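Local coordinates for protein protease Do-like 2, chloroplastic (PDB 4FLN) that acts as a chloroplast serine protease that performs the primary cleavage of the photodamaged D1 protein of photosystem II, at residues K52-H57 / D107-A112; G76-I81 / L86-H91; E94-V99 / L115-D120. All blocks are in the same frame, centred on the assembly; numbering follows the deposited sequence.

How the contacts relate
All three contacts belong to the first of the two six-stranded antiparallel barrels of the trypsin-like protease domain, and their centres lie 11 to 14 Å apart. Contact 2 pairs neighbouring strands and runs on into H91, a charge-relay residue by similarity; S77 comes within about 6 Å of the presumed nucleophile S200, side chain to side chain. Strand 50-57 of contact 1 lies next to strand 72-82 of contact 2, V53 O being 2.9 Å from G76 N, a probable hydrogen bond. Contact 3 follows H91 and meets contact 1 through two probable hydrogen bonds, among other contacts: H57 ND1 to E94 O (2.6 Å) and A112 N to V99 O (2.7 Å).

Contact 1. Residues K52-H57 / D107-A112; sequences KVYCTH and DRKYVA
The ring of Y54 and the end of the K109 chain meet in a combined CH-pi and cation-pi contact on the first barrel of the trypsin-like fold. The two residues come from strand 50-57 and from residues 107-112, which run into strand 110-118. These strands are not paired with each other: strand 96-102 runs between them, bonded to the first through Y54 and K100 and to the second through V99 and A112. The CA atoms of Y54 and K109 are accordingly 8.9 Å apart, and side chains alone bridge the gap.

The tight part is small. K109 CE stands 3.6 Å from the centroid of the Y54 ring, only 2° off the ring normal, which places this methylene over the middle of the face. Bends at chi2 and chi3 fold the lysine chain so that it crosses the tyrosine at about a right angle. Y54 presents that face with CG anti to its own carbonyl carbon (chi1 -57°), and its side chain also touches K100 and K102 of the intervening strand.

The outer side is looser. Both residues are partly exposed, the two segments bury just 102 Å² between them, and no hydrogen bond crosses. A second subunit approaches here as well: its E311 packs on K109, and T313 OG1 of that second subunit is hydrogen-bonded to D107 OD1. The ammonium group completes the contact off-centre, with K109 NZ 4.1 Å from the Y54 centroid, tilted 22° from the normal, and 3.8 Å from Y54 CE1.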
loop_
_atom_site.group_PDB
_atom_site.type_symbol
_atom_site.label_atom_id
_atom_site.label_comp_id
_atom_site.label_asym_id
_atom_site.label_seq_id
_atom_site.Cartn_x
_atom_site.Cartn_y
_atom_site.Cartn_z
ATOM N N LYS B 52 38.266 -9.107 0.359
ATOM C CA LYS B 52 37.146 -8.177 0.441
ATOM C C LYS B 52 37.444 -6.935 -0.401
ATOM O O LYS B 52 38.588 -6.471 -0.466
ATOM C CB LYS B 52 36.839 -7.803 1.896
ATOM C CG LYS B 52 35.627 -6.879 2.061
ATOM C CD LYS B 52 35.142 -6.815 3.505
ATOM C CE LYS B 52 33.828 -6.040 3.614
ATOM N NZ LYS B 52 33.108 -6.249 4.907
ATOM N N VAL B 53 36.415 -6.404 -1.054
ATOM C CA VAL B 53 36.599 -5.319 -2.013
ATOM C C VAL B 53 35.885 -4.057 -1.587
ATOM O O VAL B 53 34.662 -4.046 -1.454
ATOM C CB VAL B 53 36.057 -5.705 -3.411
ATOM C CG1 VAL B 53 36.117 -4.521 -4.352
ATOM C CG2 VAL B 53 36.827 -6.886 -3.976
ATOM N N TYR B 54 36.649 -2.990 -1.383
ATOM C CA TYR B 54 36.059 -1.683 -1.110
ATOM C C TYR B 54 36.208 -0.804 -2.338
ATOM O O TYR B 54 37.301 -0.683 -2.904
ATOM C CB TYR B 54 36.734 -1.007 0.079
ATOM C CG TYR B 54 36.713 -1.807 1.354
ATOM C CD1 TYR B 54 35.867 -1.464 2.396
ATOM C CD2 TYR B 54 37.549 -2.899 1.524
ATOM C CE1 TYR B 54 35.855 -2.192 3.574
ATOM C CE2 TYR B 54 37.541 -3.635 2.694
ATOM C CZ TYR B 54 36.695 -3.276 3.718
ATOM O OH TYR B 54 36.689 -4.006 4.887
ATOM N N CYS B 55 35.103 -0.191 -2.745
ATOM C CA CYS B 55 35.095 0.645 -3.933
ATOM C C CYS B 55 34.231 1.888 -3.781
ATOM O O CYS B 55 33.083 1.816 -3.340
ATOM C CB CYS B 55 34.627 -0.155 -5.147
ATOM S SG CYS B 55 34.252 0.865 -6.584
ATOM N N THR B 56 34.793 3.028 -4.166
ATOM C CA THR B 56 34.069 4.289 -4.151
ATOM C C THR B 56 33.490 4.543 -5.532
ATOM O O THR B 56 34.201 4.465 -6.526
ATOM C CB THR B 56 34.994 5.434 -3.741
ATOM O OG1 THR B 56 35.421 5.228 -2.389
ATOM C CG2 THR B 56 34.277 6.756 -3.831
ATOM N N HIS B 57 32.196 4.842 -5.590
ATOM C CA HIS B 57 31.491 4.961 -6.864
ATOM C C HIS B 57 31.041 6.378 -7.169
ATOM O O HIS B 57 30.223 6.937 -6.445
ATOM C CB HIS B 57 30.262 4.046 -6.879
ATOM C CG HIS B 57 30.588 2.596 -6.704
ATOM N ND1 HIS B 57 30.838 1.757 -7.767
ATOM C CD2 HIS B 57 30.721 1.842 -5.588
ATOM C CE1 HIS B 57 31.105 0.546 -7.313
ATOM N NE2 HIS B 57 31.041 0.571 -5.994
ATOM N N ASP B 107 44.773 -6.390 8.949
ATOM C CA ASP B 107 44.059 -5.152 9.263
ATOM C C ASP B 107 44.148 -4.106 8.144
ATOM O O ASP B 107 43.141 -3.505 7.764
ATOM C CB ASP B 107 44.540 -4.571 10.597
ATOM C CG ASP B 107 43.386 -4.089 11.473
ATOM O OD1 ASP B 107 42.237 -4.533 11.246
ATOM O OD2 ASP B 107 43.629 -3.275 12.391
ATOM N N ARG B 108 45.354 -3.910 7.617
ATOM C CA ARG B 108 45.616 -2.919 6.572
ATOM C C ARG B 108 44.826 -3.172 5.280
ATOM O O ARG B 108 44.689 -4.309 4.839
ATOM C CB ARG B 108 47.122 -2.882 6.268
ATOM C CG ARG B 108 47.562 -1.860 5.222
ATOM C CD ARG B 108 48.993 -2.146 4.750
ATOM N NE ARG B 108 49.450 -1.210 3.722
ATOM C CZ ARG B 108 50.609 -1.315 3.074
ATOM N NH1 ARG B 108 51.430 -2.320 3.344
ATOM N NH2 ARG B 108 50.945 -0.417 2.154
ATOM N N LYS B 109 44.297 -2.102 4.689
ATOM C CA LYS B 109 43.715 -2.156 3.348
ATOM C C LYS B 109 44.790 -1.888 2.297
ATOM O O LYS B 109 45.687 -1.076 2.521
ATOM C CB LYS B 109 42.608 -1.112 3.200
ATOM C CG LYS B 109 41.203 -1.644 3.396
ATOM C CD LYS B 109 40.444 -0.835 4.435
ATOM C CE LYS B 109 39.146 -0.302 3.871
ATOM N NZ LYS B 109 38.316 0.369 4.913
ATOM N N TYR B 110 44.706 -2.552 1.149
ATOM C CA TYR B 110 45.619 -2.243 0.055
ATOM C C TYR B 110 44.858 -1.600 -1.098
ATOM O O TYR B 110 43.632 -1.509 -1.072
ATOM C CB TYR B 110 46.355 -3.501 -0.399
ATOM C CG TYR B 110 47.294 -4.026 0.655
ATOM C CD1 TYR B 110 46.818 -4.770 1.722
ATOM C CD2 TYR B 110 48.656 -3.751 0.605
ATOM C CE1 TYR B 110 47.673 -5.243 2.704
ATOM C CE2 TYR B 110 49.518 -4.221 1.582
ATOM C CZ TYR B 110 49.019 -4.966 2.629
ATOM O OH TYR B 110 49.862 -5.440 3.603
ATOM N N VAL B 111 45.581 -1.169 -2.122
ATOM C CA VAL B 111 44.963 -0.367 -3.169
ATOM C C VAL B 111 45.106 -1.041 -4.530
ATOM O O VAL B 111 46.202 -1.439 -4.929
ATOM C CB VAL B 111 45.544 1.059 -3.180
ATOM C CG1 VAL B 111 47.053 1.011 -3.357
ATOM C CG2 VAL B 111 44.870 1.917 -4.248
ATOM N N ALA B 112 43.987 -1.175 -5.233
ATOM C CA ALA B 112 43.947 -2.016 -6.423
ATOM C C ALA B 112 43.560 -1.243 -7.667
ATOM O O ALA B 112 42.812 -0.264 -7.602
ATOM C CB ALA B 112 42.991 -3.194 -6.214
#

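Contact 2. Residues G76-I81 / L86-H91; sequences GSAFMI and LLTNAH
T88 OG1 donates a 2.7 Å hydrogen bond to S77 O, the shortest polar link between residues 76-81 and 86-91. It reaches the carbonyl from above its plane, 35° out. With OG1 opposite the backbone N (chi1 -166°), the hydroxyl is turned toward strand 76-81. The hydroxyl of S77 itself is held outside the pair, by Y157 N and G198 O.

Farther along, F79 and L87 form an antiparallel hydrogen-bonded pair: L87 N to F79 O is 2.9 Å and nearly straight (173°), and F79 N to L87 O is 3.1 Å. These bonds belong to the beta hairpin of strands 72-82 and 85-88, part of the first barrel of the chymotrypsin-like fold. Both faces of the hairpin carry apolar contacts. On one, the F79 and L87 side chains run side by side, L87 CB lying over the phenyl face 4.0 Å from its centroid, while I81 CG2 comes crosswise to L87 CD2 at 3.4 Å. C211 and V214 of the second barrel pack on the same F79. On the other face M80 CG touches L86 CD2 at 3.5 Å, the two side chains lying side by side and pointing the same way.

Beyond T88 the chain leaves the sheet for a short, weakly bonded helix, where the backbone N of H91, catalytic by similarity, is hydrogen-bonded to D122 OD1.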
loop_
_atom_site.group_PDB
_atom_site.type_symbol
_atom_site.label_atom_id
_atom_site.label_comp_id
_atom_site.label_asym_id
_atom_site.label_seq_id
_atom_site.Cartn_x
_atom_site.Cartn_y
_atom_site.Cartn_z
ATOM N N GLY B 76 32.278 -5.717 -1.718
ATOM C CA GLY B 76 32.084 -6.890 -2.554
ATOM C C GLY B 76 33.146 -7.943 -2.311
ATOM O O GLY B 76 33.858 -7.889 -1.310
ATOM N N SER B 77 33.254 -8.914 -3.215
ATOM C CA SER B 77 34.275 -9.950 -3.057
ATOM C C SER B 77 35.131 -10.183 -4.292
ATOM O O SER B 77 34.681 -10.024 -5.424
ATOM C CB SER B 77 33.647 -11.265 -2.607
ATOM O OG SER B 77 33.104 -11.127 -1.310
ATOM N N ALA B 78 36.375 -10.566 -4.051
ATOM C CA ALA B 78 37.288 -10.943 -5.119
ATOM C C ALA B 78 38.200 -12.068 -4.634
ATOM O O ALA B 78 38.228 -12.375 -3.440
ATOM C CB ALA B 78 38.096 -9.739 -5.585
ATOM N N PHE B 79 38.923 -12.702 -5.552
ATOM C CA PHE B 79 39.839 -13.768 -5.163
ATOM C C PHE B 79 41.034 -13.876 -6.091
ATOM O O PHE B 79 40.984 -13.442 -7.238
ATOM C CB PHE B 79 39.109 -15.112 -5.085
ATOM C CG PHE B 79 38.401 -15.497 -6.352
ATOM C CD1 PHE B 79 37.134 -15.006 -6.633
ATOM C CD2 PHE B 79 38.990 -16.370 -7.253
ATOM C CE1 PHE B 79 36.475 -15.371 -7.797
ATOM C CE2 PHE B 79 38.333 -16.737 -8.420
ATOM C CZ PHE B 79 37.079 -16.237 -8.690
ATOM N N MET B 80 42.103 -14.476 -5.585
ATOM C CA MET B 80 43.335 -14.627 -6.342
ATOM C C MET B 80 43.225 -15.778 -7.330
ATOM O O MET B 80 43.025 -16.929 -6.939
ATOM C CB MET B 80 44.497 -14.886 -5.384
ATOM C CG MET B 80 44.633 -13.841 -4.290
ATOM S SD MET B 80 45.860 -14.287 -3.052
ATOM C CE MET B 80 45.741 -12.898 -1.928
ATOM N N ILE B 81 43.347 -15.452 -8.613
ATOM C CA ILE B 81 43.304 -16.449 -9.677
ATOM C C ILE B 81 44.679 -16.849 -10.183
ATOM O O ILE B 81 44.792 -17.656 -11.102
ATOM C CB ILE B 81 42.482 -15.962 -10.858
ATOM C CG1 ILE B 81 43.034 -14.633 -11.370
ATOM C CG2 ILE B 81 41.036 -15.808 -10.448
ATOM C CD1 ILE B 81 42.212 -14.050 -12.483
ATOM N N LEU B 86 43.547 -10.334 -9.439
ATOM C CA LEU B 86 42.359 -10.616 -8.638
ATOM C C LEU B 86 41.108 -10.619 -9.513
ATOM O O LEU B 86 40.930 -9.755 -10.368
ATOM C CB LEU B 86 42.193 -9.578 -7.527
ATOM C CG LEU B 86 43.281 -9.582 -6.460
ATOM C CD1 LEU B 86 43.008 -8.521 -5.407
ATOM C CD2 LEU B 86 43.373 -10.971 -5.836
ATOM N N LEU B 87 40.238 -11.588 -9.288
ATOM C CA LEU B 87 39.010 -11.701 -10.062
ATOM C C LEU B 87 37.851 -11.111 -9.275
ATOM O O LEU B 87 37.776 -11.277 -8.064
ATOM C CB LEU B 87 38.736 -13.175 -10.361
ATOM C CG LEU B 87 37.852 -13.534 -11.550
ATOM C CD1 LEU B 87 38.070 -12.558 -12.683
ATOM C CD2 LEU B 87 38.184 -14.944 -12.000
ATOM N N THR B 88 36.947 -10.424 -9.956
ATOM C CA THR B 88 35.742 -9.930 -9.297
ATOM C C THR B 88 34.603 -9.666 -10.274
ATOM O O THR B 88 34.729 -9.909 -11.462
ATOM C CB THR B 88 36.019 -8.660 -8.468
ATOM O OG1 THR B 88 34.910 -8.414 -7.597
ATOM C CG2 THR B 88 36.227 -7.451 -9.370
ATOM N N ASN B 89 33.475 -9.194 -9.762
ATOM C CA ASN B 89 32.398 -8.752 -10.629
ATOM C C ASN B 89 32.695 -7.345 -11.108
ATOM O O ASN B 89 33.341 -6.570 -10.406
ATOM C CB ASN B 89 31.057 -8.783 -9.908
ATOM C CG ASN B 89 30.529 -10.178 -9.742
ATOM O OD1 ASN B 89 30.211 -10.608 -8.635
ATOM N ND2 ASN B 89 30.442 -10.905 -10.841
ATOM N N ALA B 90 32.239 -7.005 -12.304
ATOM C CA ALA B 90 32.504 -5.676 -12.808
ATOM C C ALA B 90 31.690 -4.652 -12.021
ATOM O O ALA B 90 32.150 -3.545 -11.770
ATOM C CB ALA B 90 32.213 -5.607 -14.274
ATOM N N HIS B 91 30.490 -5.038 -11.602
ATOM C CA HIS B 91 29.615 -4.121 -10.877
ATOM C C HIS B 91 30.198 -3.728 -9.517
ATOM O O HIS B 91 29.866 -2.674 -8.973
ATOM C CB HIS B 91 28.182 -4.664 -10.760
ATOM C CG HIS B 91 27.965 -5.595 -9.602
ATOM N ND1 HIS B 91 27.666 -6.931 -9.765
ATOM C CD2 HIS B 91 27.973 -5.374 -8.265
ATOM C CE1 HIS B 91 27.511 -7.494 -8.580
ATOM N NE2 HIS B 91 27.687 -6.570 -7.652
#

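Contact 3. Residues E94-V99 / L115-D120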
loop_
_atom_site.group_PDB
_atom_site.type_symbol
_atom_site.label_atom_id
_atom_site.label_comp_id
_atom_site.label_asym_id
_atom_site.label_seq_id
_atom_site.Cartn_x
_atom_site.Cartn_y
_atom_site.Cartn_z
ATOM N N GLU B 94 32.536 -0.979 -10.662
ATOM C CA GLU B 94 31.903 -0.089 -11.624
ATOM C C GLU B 94 32.078 1.395 -11.260
ATOM O O GLU B 94 31.945 1.774 -10.098
ATOM C CB GLU B 94 30.425 -0.448 -11.748
ATOM C CG GLU B 94 29.519 0.722 -12.031
ATOM C CD GLU B 94 28.089 0.286 -12.295
ATOM O OE1 GLU B 94 27.152 1.010 -11.879
ATOM O OE2 GLU B 94 27.907 -0.781 -12.925
ATOM N N HIS B 95 32.384 2.216 -12.267
ATOM C CA HIS B 95 32.645 3.653 -12.095
ATOM C C HIS B 95 33.623 3.933 -10.959
ATOM O O HIS B 95 33.396 4.828 -10.143
ATOM C CB HIS B 95 31.352 4.438 -11.845
ATOM C CG HIS B 95 30.413 4.465 -13.009
ATOM N ND1 HIS B 95 29.209 3.792 -13.008
ATOM C CD2 HIS B 95 30.491 5.092 -14.207
ATOM C CE1 HIS B 95 28.587 4.001 -14.156
ATOM N NE2 HIS B 95 29.343 4.788 -14.901
ATOM N N ASP B 96 34.722 3.192 -10.918
ATOM C CA ASP B 96 35.600 3.247 -9.761
ATOM C C ASP B 96 36.335 4.579 -9.634
ATOM O O ASP B 96 37.077 4.987 -10.527
ATOM C CB ASP B 96 36.602 2.080 -9.796
ATOM C CG ASP B 96 37.598 2.186 -10.940
ATOM O OD1 ASP B 96 37.178 2.061 -12.111
ATOM O OD2 ASP B 96 38.805 2.384 -10.664
ATOM N N THR B 97 36.115 5.256 -8.513
ATOM C CA THR B 97 36.921 6.410 -8.145
ATOM C C THR B 97 38.219 5.910 -7.533
ATOM O O THR B 97 39.309 6.373 -7.866
ATOM C CB THR B 97 36.197 7.290 -7.133
ATOM O OG1 THR B 97 35.053 7.888 -7.757
ATOM C CG2 THR B 97 37.122 8.375 -6.628
ATOM N N GLN B 98 38.078 4.953 -6.625
ATOM C CA GLN B 98 39.213 4.238 -6.067
ATOM C C GLN B 98 38.761 2.844 -5.625
ATOM O O GLN B 98 37.583 2.617 -5.315
ATOM C CB GLN B 98 39.836 5.008 -4.900
ATOM C CG GLN B 98 38.906 5.197 -3.719
ATOM C CD GLN B 98 39.559 5.941 -2.574
ATOM O OE1 GLN B 98 39.187 5.759 -1.417
ATOM N NE2 GLN B 98 40.534 6.790 -2.890
ATOM N N VAL B 99 39.703 1.912 -5.607
ATOM C CA VAL B 99 39.388 0.540 -5.291
ATOM C C VAL B 99 40.428 -0.009 -4.328
ATOM O O VAL B 99 41.642 0.073 -4.574
ATOM C CB VAL B 99 39.327 -0.307 -6.567
ATOM C CG1 VAL B 99 39.074 -1.770 -6.227
ATOM C CG2 VAL B 99 38.246 0.231 -7.494
ATOM N N LEU B 115 42.262 -3.622 -14.224
ATOM C CA LEU B 115 42.932 -3.931 -15.482
ATOM C C LEU B 115 41.969 -3.919 -16.662
ATOM O O LEU B 115 42.185 -3.213 -17.649
ATOM C CB LEU B 115 43.602 -5.303 -15.407
ATOM C CG LEU B 115 44.777 -5.486 -14.444
ATOM C CD1 LEU B 115 45.342 -6.889 -14.573
ATOM C CD2 LEU B 115 45.857 -4.454 -14.710
ATOM N N VAL B 116 40.919 -4.728 -16.569
ATOM C CA VAL B 116 39.965 -4.837 -17.658
ATOM C C VAL B 116 38.612 -5.276 -17.130
ATOM O O VAL B 116 38.535 -6.041 -16.175
ATOM C CB VAL B 116 40.475 -5.826 -18.732
ATOM C CG1 VAL B 116 40.669 -7.218 -18.136
ATOM C CG2 VAL B 116 39.540 -5.859 -19.929
ATOM N N ARG B 117 37.540 -4.794 -17.740
ATOM C CA ARG B 117 36.225 -5.184 -17.269
ATOM C C ARG B 117 35.223 -5.497 -18.383
ATOM O O ARG B 117 34.865 -4.621 -19.166
ATOM C CB ARG B 117 35.686 -4.096 -16.345
ATOM C CG ARG B 117 35.529 -2.757 -17.009
ATOM C CD ARG B 117 35.229 -1.673 -15.998
ATOM N NE ARG B 117 36.441 -1.117 -15.404
ATOM C CZ ARG B 117 36.448 -0.290 -14.366
ATOM N NH1 ARG B 117 35.306 0.069 -13.796
ATOM N NH2 ARG B 117 37.592 0.174 -13.898
ATOM N N GLY B 118 34.791 -6.754 -18.468
ATOM C CA GLY B 118 33.632 -7.106 -19.269
ATOM C C GLY B 118 32.326 -6.717 -18.597
ATOM O O GLY B 118 32.008 -7.210 -17.518
ATOM N N VAL B 119 31.522 -5.900 -19.257
ATOM C CA VAL B 119 30.266 -5.469 -18.653
ATOM C C VAL B 119 29.121 -6.482 -18.754
ATOM O O VAL B 119 28.369 -6.657 -17.798
ATOM C CB VAL B 119 29.806 -4.129 -19.207
ATOM C CG1 VAL B 119 28.282 -4.059 -19.203
ATOM C CG2 VAL B 119 30.426 -3.000 -18.392
ATOM N N ASP B 120 28.986 -7.140 -19.905
ATOM C CA ASP B 120 27.876 -8.067 -20.125
ATOM C C ASP B 120 28.069 -9.465 -19.515
ATOM O O ASP B 120 27.099 -10.199 -19.322
ATOM C CB ASP B 120 27.466 -8.137 -21.611
ATOM C CG ASP B 120 28.650 -8.137 -22.555
ATOM O OD1 ASP B 120 29.747 -7.723 -22.138
ATOM O OD2 ASP B 120 28.478 -8.538 -23.726
#
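The carboxylate of D96 and the guanidinium of R117 form a salt bridge in which their planes are 36° apart and one oxygen, OD1, takes both bonds. Relative to the guanidinium plane, D96 OD1 sits at the edge and close to the plane; relative to the carboxylate plane, R117 NH2 approaches OD1 from 44° above. R117 NH2 to D96 OD1 is 2.6 Å with an N-H...O angle of 160°, whereas R117 NH1 reaches the same OD1 weakly, at 3.2 Å. D96 OD2 stays 4.1 Å from R117 NH2, so the bridge is not bidentate on the carboxylate side: OD1 alone is engaged by R117.

The salt bridge joins D96, just before the corner at T97, to strand 110-118, which forms a beta hairpin with strand 96-102 in the first barrel of the protease domain. This is near the end where the chain comes out of the short helix carrying H91. A bend at chi3 of R117 brings its guanidinium to D96. There its NH1 also makes a weak hydrogen bond to V93 O and lies 4.0 Å from E94 CA. The E94 side chain comes within about 4 Å of that of H91, a charge-relay residue by similarity, while R117 rests on A124 of the adjacent strand.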